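Local atomic coordinates of MGS-M5 (Unidentified, PDB entry 4Q3N), a protein that probably interconverts L-lactate and pyruvate with NAD as cofactor, as a deep-sea member of the lactate/malate dehydrogenase family. Residues A[211-214]-A[215-219]; A[220-223]-A[224-227]. All coordinates share one frame; numbering follows the deposited sequence.

Contact 1 of 2, residues A[211-214]-A[215-219]; sequences HIYL and KVRDA
The phenol ring of Tyr213 carries the aliphatic part of Arg217 on one face: CG of Arg217 lies 3.7 Å from the centre of the Tyr213 ring, 25° off its normal and displaced toward the rim, a CH-pi contact one helical turn along. Farther out the arginine chain bends at chi2 and chi3, which brings its end round to the phenol oxygen. There NH1 of Arg217 donates to OH of Tyr213 at 3.0 Å, the oxygen lying close to the guanidinium plane at its edge, while ring and guanidinium planes stand 65° apart. The His211 imidazole is approached obliquely by Lys215, whose CG is 3.4 Å from CE1 of His211.

Both pairs are i to i+4 neighbours on helix 206-227 of the C-terminal domain, and the backbone repeats the same spacing, with Arg217 N 2.8 Å from Tyr213 O. On the buried side Ile212 packs against Leu153 and Tyr160 of helix 147-161, and CG2 of Val216 sits 3.3 Å from Ile212 O. Lys215 folds through three successive bends, chi2 to chi4 all near -65°, and its NZ forms a salt bridge with Glu156 of that same helix.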
loop_
_atom_site.group_PDB
_atom_site.type_symbol
_atom_site.label_atom_id
_atom_site.label_comp_id
_atom_site.label_asym_id
_atom_site.label_seq_id
_atom_site.Cartn_x
_atom_site.Cartn_y
_atom_site.Cartn_z
ATOM N N HIS A 211 15.836 32.347 -1.858
ATOM C CA HIS A 211 16.670 31.377 -1.155
ATOM C C HIS A 211 16.326 29.953 -1.555
ATOM O O HIS A 211 17.198 29.127 -1.800
ATOM C CB HIS A 211 16.514 31.494 0.343
ATOM C CG HIS A 211 17.320 30.477 1.075
ATOM N ND1 HIS A 211 16.766 29.373 1.677
ATOM C CD2 HIS A 211 18.651 30.370 1.262
ATOM C CE1 HIS A 211 17.717 28.643 2.225
ATOM N NE2 HIS A 211 18.875 29.222 1.977
ATOM N N ILE A 212 15.026 29.671 -1.602
ATOM C CA ILE A 212 14.553 28.339 -1.978
ATOM C C ILE A 212 14.993 27.971 -3.401
ATOM O O ILE A 212 15.429 26.837 -3.644
ATOM C CB ILE A 212 12.972 28.246 -1.838
ATOM C CG1 ILE A 212 12.621 28.261 -0.345
ATOM C CG2 ILE A 212 12.457 26.995 -2.548
ATOM C CD1 ILE A 212 11.052 28.473 0.009
ATOM N N TYR A 213 14.896 28.924 -4.330
ATOM C CA TYR A 213 15.386 28.670 -5.686
ATOM C C TYR A 213 16.874 28.282 -5.649
ATOM O O TYR A 213 17.287 27.293 -6.263
ATOM C CB TYR A 213 15.140 29.896 -6.596
ATOM C CG TYR A 213 16.051 29.972 -7.830
ATOM C CD1 TYR A 213 15.868 29.151 -8.959
ATOM C CD2 TYR A 213 17.092 30.863 -7.845
ATOM C CE1 TYR A 213 16.772 29.267 -10.085
ATOM C CE2 TYR A 213 17.957 30.975 -8.909
ATOM C CZ TYR A 213 17.805 30.186 -10.021
ATOM O OH TYR A 213 18.740 30.356 -11.039
ATOM N N LEU A 214 17.674 29.041 -4.902
ATOM C CA LEU A 214 19.108 28.737 -4.787
ATOM C C LEU A 214 19.336 27.349 -4.211
ATOM O O LEU A 214 20.167 26.582 -4.720
ATOM C CB LEU A 214 19.801 29.788 -3.926
ATOM C CG LEU A 214 19.768 31.223 -4.488
ATOM C CD1 LEU A 214 20.526 32.266 -3.639
ATOM C CD2 LEU A 214 20.300 31.231 -5.911
ATOM N N LYS A 215 18.564 26.997 -3.179
ATOM C CA LYS A 215 18.677 25.655 -2.575
ATOM C C LYS A 215 18.381 24.576 -3.594
ATOM O O LYS A 215 19.033 23.529 -3.658
ATOM C CB LYS A 215 17.675 25.489 -1.392
ATOM C CG LYS A 215 18.070 26.185 -0.106
ATOM C CD LYS A 215 19.312 25.510 0.503
ATOM C CE LYS A 215 19.015 24.048 0.916
ATOM N NZ LYS A 215 17.958 23.861 1.973
ATOM N N VAL A 216 17.336 24.803 -4.370
ATOM C CA VAL A 216 16.992 23.823 -5.398
ATOM C C VAL A 216 18.096 23.713 -6.454
ATOM O O VAL A 216 18.498 22.605 -6.844
ATOM C CB VAL A 216 15.639 24.180 -6.065
ATOM C CG1 VAL A 216 15.389 23.326 -7.326
ATOM C CG2 VAL A 216 14.506 24.012 -5.065
ATOM N N ARG A 217 18.604 24.866 -6.906
ATOM C CA ARG A 217 19.724 24.918 -7.843
ATOM C C ARG A 217 20.978 24.148 -7.387
ATOM O O ARG A 217 21.638 23.484 -8.187
ATOM C CB ARG A 217 20.160 26.380 -8.080
ATOM C CG ARG A 217 19.294 27.212 -8.998
ATOM C CD ARG A 217 19.757 27.185 -10.467
ATOM N NE ARG A 217 21.197 27.066 -10.654
ATOM C CZ ARG A 217 22.024 28.086 -10.879
ATOM N NH1 ARG A 217 21.574 29.332 -10.920
ATOM N NH2 ARG A 217 23.325 27.852 -11.042
ATOM N N ASP A 218 21.285 24.244 -6.095
ATOM C CA ASP A 218 22.536 23.732 -5.516
ATOM C C ASP A 218 22.382 22.330 -4.941
ATOM O O ASP A 218 23.368 21.747 -4.501
ATOM C CB ASP A 218 22.996 24.650 -4.400
ATOM C CG ASP A 218 24.483 24.535 -4.101
ATOM O OD1 ASP A 218 25.331 24.391 -5.042
ATOM O OD2 ASP A 218 24.813 24.670 -2.906
ATOM N N ALA A 219 21.154 21.792 -4.949
ATOM C CA ALA A 219 20.875 20.510 -4.268
ATOM C C ALA A 219 21.716 19.326 -4.739
ATOM O O ALA A 219 22.283 18.604 -3.920
ATOM C CB ALA A 219 19.382 20.160 -4.387
#

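Contact 2 of 2, residues A[220-223]-A[224-227]; sequences AYEI and ISRK
OE2 of Glu222 takes two N-H groups from one side of the Arg226 guanidinium. The stronger bond comes from NE of Arg226, 2.7 Å from OE2 of Glu222 with an N-H...O angle of 159°; NH2 of Arg226 adds a weak one to the same oxygen at 3.1 Å. NE comes to the anti lone-pair side of OE2, a little off the carboxylate plane, yet OE2 lies close to the plane of the guanidinium. Two N-H groups share one oxygen, so the salt bridge is forked and not the flat two-oxygen pairing; the carboxylate and guanidinium planes are 58° apart. Glu222 reaches the site by starting with CG opposite the backbone N and then bending at chi2 (52°), whereas Arg226 stays extended from CG to NE.

The remaining end of that arginine belongs to the interface: NH1 of Arg226 makes a salt bridge with Glu42 of the second subunit. Here the last turns of helix 206-227, in the C-terminal domain of the lactate/malate dehydrogenase fold, pack against another copy of the protein. Lys227 likewise sends NZ to Glu44 and Asp47 of the second subunit; on the way its CG lies 3.6 Å from CG2 of Ile223, the two side chains running alongside each other.

Around Arg226 the backbone pairing shifts toward i+3. Ile223 O receives two amides, Lys227 N at 2.8 Å and Arg226 N at 2.9 Å; the Arg226 amide thus reaches back three residues, and its bond to Glu222 O is only weak. Ser225 turns OG back onto its own helix, giving a bond to Glu222 O at 2.8 Å from above the carbonyl plane.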
loop_
_atom_site.group_PDB
_atom_site.type_symbol
_atom_site.label_atom_id
_atom_site.label_comp_id
_atom_site.label_asym_id
_atom_site.label_seq_id
_atom_site.Cartn_x
_atom_site.Cartn_y
_atom_site.Cartn_z
ATOM N N ALA A 220 21.826 19.120 -6.048
ATOM C CA ALA A 220 22.658 18.033 -6.554
ATOM C C ALA A 220 24.101 18.167 -6.110
ATOM O O ALA A 220 24.738 17.200 -5.669
ATOM C CB ALA A 220 22.602 17.988 -8.084
ATOM N N TYR A 221 24.652 19.358 -6.294
ATOM C CA TYR A 221 26.041 19.582 -5.891
ATOM C C TYR A 221 26.243 19.258 -4.427
ATOM O O TYR A 221 27.253 18.667 -4.008
ATOM C CB TYR A 221 26.467 21.043 -6.128
ATOM C CG TYR A 221 27.885 21.270 -5.688
ATOM C CD1 TYR A 221 28.192 21.561 -4.366
ATOM C CD2 TYR A 221 28.927 21.204 -6.610
ATOM C CE1 TYR A 221 29.536 21.753 -3.956
ATOM C CE2 TYR A 221 30.240 21.407 -6.225
ATOM C CZ TYR A 221 30.538 21.680 -4.896
ATOM O OH TYR A 221 31.832 21.904 -4.519
ATOM N N GLU A 222 25.290 19.718 -3.638
ATOM C CA GLU A 222 25.372 19.574 -2.192
ATOM C C GLU A 222 25.415 18.076 -1.814
ATOM O O GLU A 222 26.236 17.646 -0.981
ATOM C CB GLU A 222 24.163 20.290 -1.559
ATOM C CG GLU A 222 24.222 20.549 -0.106
ATOM C CD GLU A 222 25.502 21.263 0.320
ATOM O OE1 GLU A 222 25.644 22.466 -0.001
ATOM O OE2 GLU A 222 26.351 20.591 0.974
ATOM N N ILE A 223 24.536 17.290 -2.435
ATOM C CA ILE A 223 24.472 15.875 -2.131
ATOM C C ILE A 223 25.747 15.165 -2.632
ATOM O O ILE A 223 26.392 14.428 -1.893
ATOM C CB ILE A 223 23.204 15.254 -2.726
ATOM C CG1 ILE A 223 21.969 15.732 -1.917
ATOM C CG2 ILE A 223 23.271 13.680 -2.644
ATOM C CD1 ILE A 223 20.564 15.604 -2.715
ATOM N N ILE A 224 26.116 15.421 -3.878
ATOM C CA ILE A 224 27.340 14.841 -4.455
ATOM C C ILE A 224 28.531 15.125 -3.593
ATOM O O ILE A 224 29.363 14.234 -3.375
ATOM C CB ILE A 224 27.584 15.394 -5.873
ATOM C CG1 ILE A 224 26.516 14.841 -6.844
ATOM C CG2 ILE A 224 29.010 15.057 -6.377
ATOM C CD1 ILE A 224 26.317 15.714 -8.081
ATOM N N SER A 225 28.628 16.349 -3.062
ATOM C CA SER A 225 29.820 16.683 -2.292
ATOM C C SER A 225 29.854 15.931 -0.943
ATOM O O SER A 225 30.886 15.879 -0.287
ATOM C CB SER A 225 29.914 18.194 -2.022
ATOM O OG SER A 225 28.887 18.588 -1.107
ATOM N N ARG A 226 28.714 15.403 -0.507
ATOM C CA ARG A 226 28.615 14.751 0.810
ATOM C C ARG A 226 28.596 13.215 0.757
ATOM O O ARG A 226 29.077 12.536 1.674
ATOM C CB ARG A 226 27.328 15.206 1.510
ATOM C CG ARG A 226 27.435 16.564 2.100
ATOM C CD ARG A 226 26.005 17.088 2.330
ATOM N NE ARG A 226 26.063 18.513 2.668
ATOM C CZ ARG A 226 26.186 18.980 3.889
ATOM N NH1 ARG A 226 26.298 18.139 4.910
ATOM N NH2 ARG A 226 26.209 20.294 4.087
ATOM N N LYS A 227 27.969 12.677 -0.292
ATOM C CA LYS A 227 27.881 11.226 -0.445
ATOM C C LYS A 227 28.221 10.725 -1.868
ATOM O O LYS A 227 27.727 9.682 -2.261
ATOM C CB LYS A 227 26.466 10.752 -0.050
ATOM C CG LYS A 227 25.367 11.405 -0.838
ATOM C CD LYS A 227 23.982 10.635 -0.616
ATOM C CE LYS A 227 23.918 9.374 -1.479
ATOM N NZ LYS A 227 22.565 8.716 -1.480
#

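Contacts 1 and 2 follow one another on helix 206-227, their centres about 13 Å apart, and both are partly buried, mixing covered and exposed residues. What differs is the neighbour. Residues 211-219 lean mainly on helix 147-161 of the same chain, with only Ala219 reaching the second subunit, at His50; residues 220-227 meet that subunit far more widely, where Ile223 also packs on His50. The chemistry shifts accordingly. In contact 1 the side-chain pairs within the helix are an aromatic ring with an arginine and an imidazole with a lysine chain, whereas contact 2 has a carboxylate-guanidinium pair within the helix and further salt bridges across the subunit boundary.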